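Local coordinates for flocculation protein FLO11 (Saccharomyces cerevisiae, PDB 4UYT) that mediates homotypic cell-cell adhesion in yeast flocculation, biofilm formation and invasive growth through its N-terminal fibronectin type III-like adhesin domain, at residues L18-H23 and D162-Y167; Q113-N118 and T148-Y153. All blocks are in the same frame, centred on the assembly; numbering follows the deposited sequence.

Contact 1: residues L18-H23 and D162-Y167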
loop_
_atom_site.group_PDB
_atom_site.type_symbol
_atom_site.label_atom_id
_atom_site.label_comp_id
_atom_site.label_asym_id
_atom_site.label_seq_id
_atom_site.Cartn_x
_atom_site.Cartn_y
_atom_site.Cartn_z
ATOM N N LEU A 18 -2.635 -16.476 2.621
ATOM C CA LEU A 18 -3.171 -16.327 1.261
ATOM C C LEU A 18 -2.019 -16.272 0.256
ATOM O O LEU A 18 -0.928 -15.766 0.553
ATOM C CB LEU A 18 -4.052 -15.075 1.107
ATOM C CG LEU A 18 -5.413 -15.137 1.769
ATOM C CD1 LEU A 18 -6.116 -13.794 1.623
ATOM C CD2 LEU A 18 -6.273 -16.259 1.220
ATOM N N ASP A 19 -2.288 -16.737 -0.950
ATOM C CA ASP A 19 -1.378 -16.572 -2.062
ATOM C C ASP A 19 -1.744 -15.291 -2.774
ATOM O O ASP A 19 -2.755 -15.222 -3.486
ATOM C CB ASP A 19 -1.539 -17.788 -2.987
ATOM C CG ASP A 19 -0.691 -17.737 -4.246
ATOM O OD1 ASP A 19 0.029 -16.734 -4.451
ATOM O OD2 ASP A 19 -0.777 -18.719 -5.037
ATOM N N PHE A 20 -0.928 -14.259 -2.571
ATOM C CA PHE A 20 -1.126 -12.963 -3.248
ATOM C C PHE A 20 -0.478 -12.948 -4.620
ATOM O O PHE A 20 -0.927 -12.246 -5.539
ATOM C CB PHE A 20 -0.588 -11.811 -2.391
ATOM C CG PHE A 20 -1.281 -11.698 -1.069
ATOM C CD1 PHE A 20 -2.484 -11.034 -0.957
ATOM C CD2 PHE A 20 -0.755 -12.291 0.054
ATOM C CE1 PHE A 20 -3.157 -10.978 0.248
ATOM C CE2 PHE A 20 -1.425 -12.258 1.248
ATOM C CZ PHE A 20 -2.628 -11.608 1.345
ATOM N N ASN A 21 0.570 -13.741 -4.781
ATOM C CA ASN A 21 1.319 -13.729 -6.017
ATOM C C ASN A 21 0.459 -14.116 -7.191
ATOM O O ASN A 21 0.579 -13.549 -8.277
ATOM C CB ASN A 21 2.524 -14.660 -5.888
ATOM C CG ASN A 21 3.611 -14.051 -5.026
ATOM O OD1 ASN A 21 3.710 -12.812 -4.895
ATOM N ND2 ASN A 21 4.438 -14.899 -4.441
ATOM N N TRP A 22 -0.422 -15.074 -6.967
ATOM C CA TRP A 22 -1.321 -15.523 -8.020
ATOM C C TRP A 22 -2.085 -14.382 -8.715
ATOM O O TRP A 22 -2.206 -14.351 -9.936
ATOM C CB TRP A 22 -2.285 -16.543 -7.425
ATOM C CG TRP A 22 -3.324 -17.068 -8.312
ATOM C CD1 TRP A 22 -3.241 -18.196 -9.069
ATOM C CD2 TRP A 22 -4.646 -16.547 -8.505
ATOM N NE1 TRP A 22 -4.418 -18.407 -9.736
ATOM C CE2 TRP A 22 -5.304 -17.419 -9.402
ATOM C CE3 TRP A 22 -5.345 -15.450 -7.992
ATOM C CZ2 TRP A 22 -6.625 -17.210 -9.825
ATOM C CZ3 TRP A 22 -6.659 -15.242 -8.407
ATOM C CH2 TRP A 22 -7.282 -16.120 -9.320
ATOM N N HIS A 23 -2.578 -13.438 -7.933
ATOM C CA HIS A 23 -3.382 -12.369 -8.490
ATOM C C HIS A 23 -2.601 -11.420 -9.399
ATOM O O HIS A 23 -3.141 -10.912 -10.376
ATOM C CB HIS A 23 -4.058 -11.581 -7.367
ATOM C CG HIS A 23 -5.062 -10.602 -7.856
ATOM N ND1 HIS A 23 -6.297 -10.957 -8.357
ATOM C CD2 HIS A 23 -4.982 -9.263 -7.977
ATOM C CE1 HIS A 23 -6.944 -9.862 -8.724
ATOM N NE2 HIS A 23 -6.162 -8.822 -8.498
ATOM N N ASP A 162 -3.753 -8.006 -4.027
ATOM C CA ASP A 162 -2.342 -8.161 -4.273
ATOM C C ASP A 162 -1.463 -8.104 -3.038
ATOM O O ASP A 162 -0.320 -8.587 -3.072
ATOM C CB ASP A 162 -1.932 -7.092 -5.274
ATOM C CG ASP A 162 -2.831 -7.134 -6.490
ATOM O OD1 ASP A 162 -2.757 -8.148 -7.231
ATOM O OD2 ASP A 162 -3.663 -6.214 -6.617
ATOM N N PHE A 163 -1.996 -7.501 -1.980
ATOM C CA PHE A 163 -1.261 -7.300 -0.757
ATOM C C PHE A 163 -2.166 -7.646 0.416
ATOM O O PHE A 163 -3.370 -7.433 0.314
ATOM C CB PHE A 163 -0.911 -5.818 -0.562
ATOM C CG PHE A 163 -0.086 -5.181 -1.645
ATOM C CD1 PHE A 163 1.095 -5.758 -2.073
ATOM C CD2 PHE A 163 -0.439 -3.935 -2.130
ATOM C CE1 PHE A 163 1.889 -5.076 -2.975
ATOM C CE2 PHE A 163 0.359 -3.259 -3.010
ATOM C CZ PHE A 163 1.508 -3.844 -3.452
ATOM N N PRO A 164 -1.603 -8.139 1.513
ATOM C CA PRO A 164 -2.415 -8.390 2.689
ATOM C C PRO A 164 -3.029 -7.133 3.268
ATOM O O PRO A 164 -2.539 -6.018 3.116
ATOM C CB PRO A 164 -1.408 -9.000 3.699
ATOM C CG PRO A 164 -0.050 -8.641 3.201
ATOM C CD PRO A 164 -0.173 -8.436 1.737
ATOM N N GLY A 165 -4.150 -7.332 3.943
ATOM C CA GLY A 165 -4.595 -6.375 4.943
ATOM C C GLY A 165 -3.840 -6.521 6.254
ATOM O O GLY A 165 -3.155 -7.541 6.493
ATOM N N PHE A 166 -3.941 -5.500 7.105
ATOM C CA PHE A 166 -3.226 -5.404 8.368
ATOM C C PHE A 166 -4.165 -4.913 9.428
ATOM O O PHE A 166 -5.157 -4.223 9.138
ATOM C CB PHE A 166 -2.044 -4.437 8.257
ATOM C CG PHE A 166 -0.943 -4.967 7.409
ATOM C CD1 PHE A 166 -0.995 -4.859 6.023
ATOM C CD2 PHE A 166 0.177 -5.578 7.997
ATOM C CE1 PHE A 166 0.023 -5.401 5.255
ATOM C CE2 PHE A 166 1.199 -6.099 7.209
ATOM C CZ PHE A 166 1.114 -5.993 5.853
ATOM N N TYR A 167 -3.818 -5.186 10.681
ATOM C CA TYR A 167 -4.574 -4.638 11.803
ATOM C C TYR A 167 -3.622 -4.298 12.938
ATOM O O TYR A 167 -2.456 -4.692 12.971
ATOM C CB TYR A 167 -5.679 -5.610 12.218
ATOM C CG TYR A 167 -5.245 -6.938 12.815
ATOM C CD1 TYR A 167 -4.809 -7.015 14.126
ATOM C CD2 TYR A 167 -5.415 -8.122 12.123
ATOM C CE1 TYR A 167 -4.510 -8.195 14.737
ATOM C CE2 TYR A 167 -5.119 -9.353 12.734
ATOM C CZ TYR A 167 -4.653 -9.359 14.052
ATOM O OH TYR A 167 -4.348 -10.524 14.727
HETATM O O HOH W 1 -4.539 -6.003 -9.182
#
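Carboxylate oxygen OD2 of Asp162 is gripped from more than one direction, and one of its partners leads on to His23. A water lies 2.7 Å from Asp162 OD2, placed to donate to it. The same water accepts a weak bond from His23 NE2 (3.3 Å), and Ser147 N supplies a further hydrogen bond to OD2 at the end of strand 143-147. Asp162 thus ties the segment leading into strand 166-169 to the end of strand 143-147, an edge strand of another sheet, while the water bridges it to His23 on the short helix 21-25. In His23, CG is anti to the backbone N (chi1 -171°), which sends the ring out on the side of Asp162, and the imidazole and carboxylate planes stand 44° apart.

The apolar half of the contact belongs to Phe20. Its ring lies against the backbone at Phe163-Pro164, with Pro164 N over one face, toward the rim. Pro164 CD sits over that ring, 4.0 Å from the Phe20 centroid and 10° off the ring normal, a CH-pi contact, and Phe20 CZ lies 3.7 Å from Pro164 CB. Near the backbone, Phe20 CB approaches Asp162 O at 3.3 Å. In the Flo11 domain, a fibronectin type III-like beta-sandwich, this joins the turn before a short helix to the approach of a late strand. Asp19 precedes the turn leading into the helix, and its OD1 accepts a capping bond from Trp22 N (3.0 Å), met from above the carboxylate plane; Trp22 in turn stacks on His158.

Contact 2: residues Q113-N118 and T148-Y153; sequences QVWMPN and TGCNNY. With NA (sodium ion), chain B.
A disulfide-pinned loop of the Flo11 domain packs here against the end of strand 113-115 and the residues that follow it, beside a modelled sodium ion. The disulfide is Cys150 with Cys15, and Cys150 SG lies 3.8 Å from CZ3 of Trp115, an oblique sulfur-aromatic contact. At the other end of the indole, the ion lies in plane at the ring edge, 2.9 Å from Trp115 NE1, with a water also bound; an N-H pointing at a cation makes ligation by this nitrogen doubtful.

Further along, Asn118 ND2 donates to Thr148 OG1 at 2.7 Å, bent to 141° and tilted from the amide plane. Thr148 OG1 stands between its own backbone N and carbonyl carbon (chi1 67°) and also hydrogen-bonds Phe119 N. Met116 CE, turned by the bend at chi3, lies 3.7 Å from Thr148 OG1.

Asn118 OD1 accepts from two waters, one passing the link to Cys150 N, the other to Asn151 ND2; the two asparagine tips face each other with their amide planes 42° apart. With one direct bond and two water bridges, both ends of the Asn118 amide are engaged, which implies a defined amide orientation and a hydrated, polar seam next to the sulfur-indole packing.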
loop_
_atom_site.group_PDB
_atom_site.type_symbol
_atom_site.label_atom_id
_atom_site.label_comp_id
_atom_site.label_asym_id
_atom_site.label_seq_id
_atom_site.Cartn_x
_atom_site.Cartn_y
_atom_site.Cartn_z
ATOM N N GLN A 113 -8.553 -4.310 18.590
ATOM C CA GLN A 113 -7.814 -4.128 17.344
ATOM C C GLN A 113 -8.730 -3.799 16.196
ATOM O O GLN A 113 -9.858 -4.274 16.162
ATOM C CB GLN A 113 -7.003 -5.377 17.039
ATOM C CG GLN A 113 -6.066 -5.647 18.197
ATOM C CD GLN A 113 -5.238 -6.823 18.034
ATOM O OE1 GLN A 113 -5.731 -7.949 17.891
ATOM N NE2 GLN A 113 -3.916 -6.571 17.968
ATOM N N VAL A 114 -8.225 -2.979 15.271
ATOM C CA VAL A 114 -8.964 -2.509 14.121
ATOM C C VAL A 114 -8.164 -2.813 12.857
ATOM O O VAL A 114 -6.930 -2.761 12.866
ATOM C CB VAL A 114 -9.293 -0.989 14.181
ATOM C CG1 VAL A 114 -10.548 -0.717 15.010
ATOM C CG2 VAL A 114 -8.069 -0.167 14.601
ATOM N N TRP A 115 -8.885 -3.032 11.772
ATOM C CA TRP A 115 -8.334 -3.208 10.453
ATOM C C TRP A 115 -7.926 -1.889 9.828
ATOM O O TRP A 115 -8.644 -0.880 9.861
ATOM C CB TRP A 115 -9.357 -3.840 9.517
ATOM C CG TRP A 115 -9.625 -5.297 9.754
ATOM C CD1 TRP A 115 -10.696 -5.848 10.366
ATOM C CD2 TRP A 115 -8.805 -6.378 9.318
ATOM N NE1 TRP A 115 -10.596 -7.206 10.338
ATOM C CE2 TRP A 115 -9.454 -7.572 9.675
ATOM C CE3 TRP A 115 -7.605 -6.453 8.616
ATOM C CZ2 TRP A 115 -8.919 -8.834 9.383
ATOM C CZ3 TRP A 115 -7.097 -7.700 8.298
ATOM C CH2 TRP A 115 -7.754 -8.883 8.691
ATOM N N MET A 116 -6.795 -1.922 9.164
ATOM C CA MET A 116 -6.480 -0.921 8.174
ATOM C C MET A 116 -7.589 -0.868 7.115
ATOM O O MET A 116 -7.964 -1.914 6.598
ATOM C CB MET A 116 -5.184 -1.330 7.500
ATOM C CG MET A 116 -4.629 -0.344 6.496
ATOM S SD MET A 116 -3.128 -0.962 5.739
ATOM C CE MET A 116 -3.807 -2.073 4.517
ATOM N N PRO A 117 -8.076 0.319 6.730
ATOM C CA PRO A 117 -8.993 0.386 5.583
ATOM C C PRO A 117 -8.191 0.126 4.324
ATOM O O PRO A 117 -7.078 0.654 4.191
ATOM C CB PRO A 117 -9.524 1.835 5.653
ATOM C CG PRO A 117 -8.392 2.620 6.296
ATOM C CD PRO A 117 -7.745 1.653 7.272
ATOM N N ASN A 118 -8.723 -0.663 3.405
ATOM C CA ASN A 118 -7.963 -1.062 2.243
ATOM C C ASN A 118 -7.894 0.069 1.224
ATOM O O ASN A 118 -8.730 0.955 1.150
ATOM C CB ASN A 118 -8.544 -2.349 1.682
ATOM C CG ASN A 118 -8.303 -3.513 2.608
ATOM O OD1 ASN A 118 -9.258 -4.269 2.962
ATOM N ND2 ASN A 118 -7.103 -3.687 3.035
ATOM N N THR A 148 -4.953 -3.800 -1.508
ATOM C CA THR A 148 -4.748 -4.478 -0.241
ATOM C C THR A 148 -6.033 -5.165 0.196
ATOM O O THR A 148 -7.140 -4.734 -0.127
ATOM C CB THR A 148 -4.312 -3.504 0.891
ATOM O OG1 THR A 148 -5.376 -2.596 1.214
ATOM C CG2 THR A 148 -3.121 -2.686 0.511
ATOM N N GLY A 149 -5.861 -6.174 1.040
ATOM C CA GLY A 149 -6.953 -6.677 1.818
ATOM C C GLY A 149 -6.929 -8.178 2.053
ATOM O O GLY A 149 -6.304 -8.949 1.305
ATOM N N CYS A 150 -7.643 -8.563 3.098
ATOM C CA CYS A 150 -7.815 -9.969 3.490
ATOM C C CYS A 150 -9.211 -10.504 3.223
ATOM O O CYS A 150 -9.463 -11.656 3.512
ATOM C CB CYS A 150 -7.508 -10.122 4.982
ATOM S SG CYS A 150 -5.800 -9.837 5.446
ATOM N N ASN A 151 -10.086 -9.685 2.668
ATOM C CA ASN A 151 -11.503 -9.971 2.507
ATOM C C ASN A 151 -11.944 -10.352 1.114
ATOM O O ASN A 151 -13.127 -10.315 0.833
ATOM C CB ASN A 151 -12.298 -8.707 2.948
ATOM C CG ASN A 151 -11.791 -7.379 2.293
ATOM O OD1 ASN A 151 -10.653 -7.277 1.731
ATOM N ND2 ASN A 151 -12.620 -6.321 2.427
ATOM N N ASN A 152 -11.006 -10.727 0.250
ATOM C CA ASN A 152 -11.364 -11.037 -1.124
ATOM C C ASN A 152 -10.455 -12.121 -1.668
ATOM O O ASN A 152 -9.335 -11.824 -2.037
ATOM C CB ASN A 152 -11.259 -9.731 -1.918
ATOM C CG ASN A 152 -11.788 -9.818 -3.324
ATOM O OD1 ASN A 152 -12.368 -10.817 -3.721
ATOM N ND2 ASN A 152 -11.551 -8.759 -4.104
ATOM N N TYR A 153 -10.925 -13.368 -1.694
ATOM C CA TYR A 153 -10.084 -14.504 -2.049
ATOM C C TYR A 153 -10.941 -15.566 -2.687
ATOM O O TYR A 153 -12.143 -15.626 -2.483
ATOM C CB TYR A 153 -9.362 -15.032 -0.814
ATOM C CG TYR A 153 -10.269 -15.226 0.361
ATOM C CD1 TYR A 153 -11.054 -16.347 0.470
ATOM C CD2 TYR A 153 -10.350 -14.263 1.362
ATOM C CE1 TYR A 153 -11.899 -16.528 1.539
ATOM C CE2 TYR A 153 -11.186 -14.429 2.437
ATOM C CZ TYR A 153 -11.957 -15.565 2.515
ATOM O OH TYR A 153 -12.800 -15.747 3.582
HETATM NA NA NA B . -12.401 -9.322 11.136
HETATM O O HOH W 2 -8.498 -6.450 4.943
HETATM O O HOH W 3 -12.032 -3.881 1.535
HETATM O O HOH W 4 -12.419 -10.622 13.347
#

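In the fold
Contact 1 and contact 2 are both partly buried, about 11 Å from the centre of the chain, with their own centres about 10 Å apart. They hold the same sheet: strands 166-169 and 113-115 are neighbours in it, probably hydrogen-bonded where Phe166 O meets Met116 N at 2.8 Å. A second probable backbone bond, Phe163 O with Gly149 N at 2.9 Å, connects 162-167 to 148-153, so the four segments adjoin one another. Along the chain, 113-118 and 148-153 fall between the segments of contact 1. Contact 1 couples a phenylalanine-proline CH-pi contact to a water-linked carboxylate; contact 2 relies on amides, a disulfide sulfur and an indole beside sodium, with exposed Asn151 at its margin.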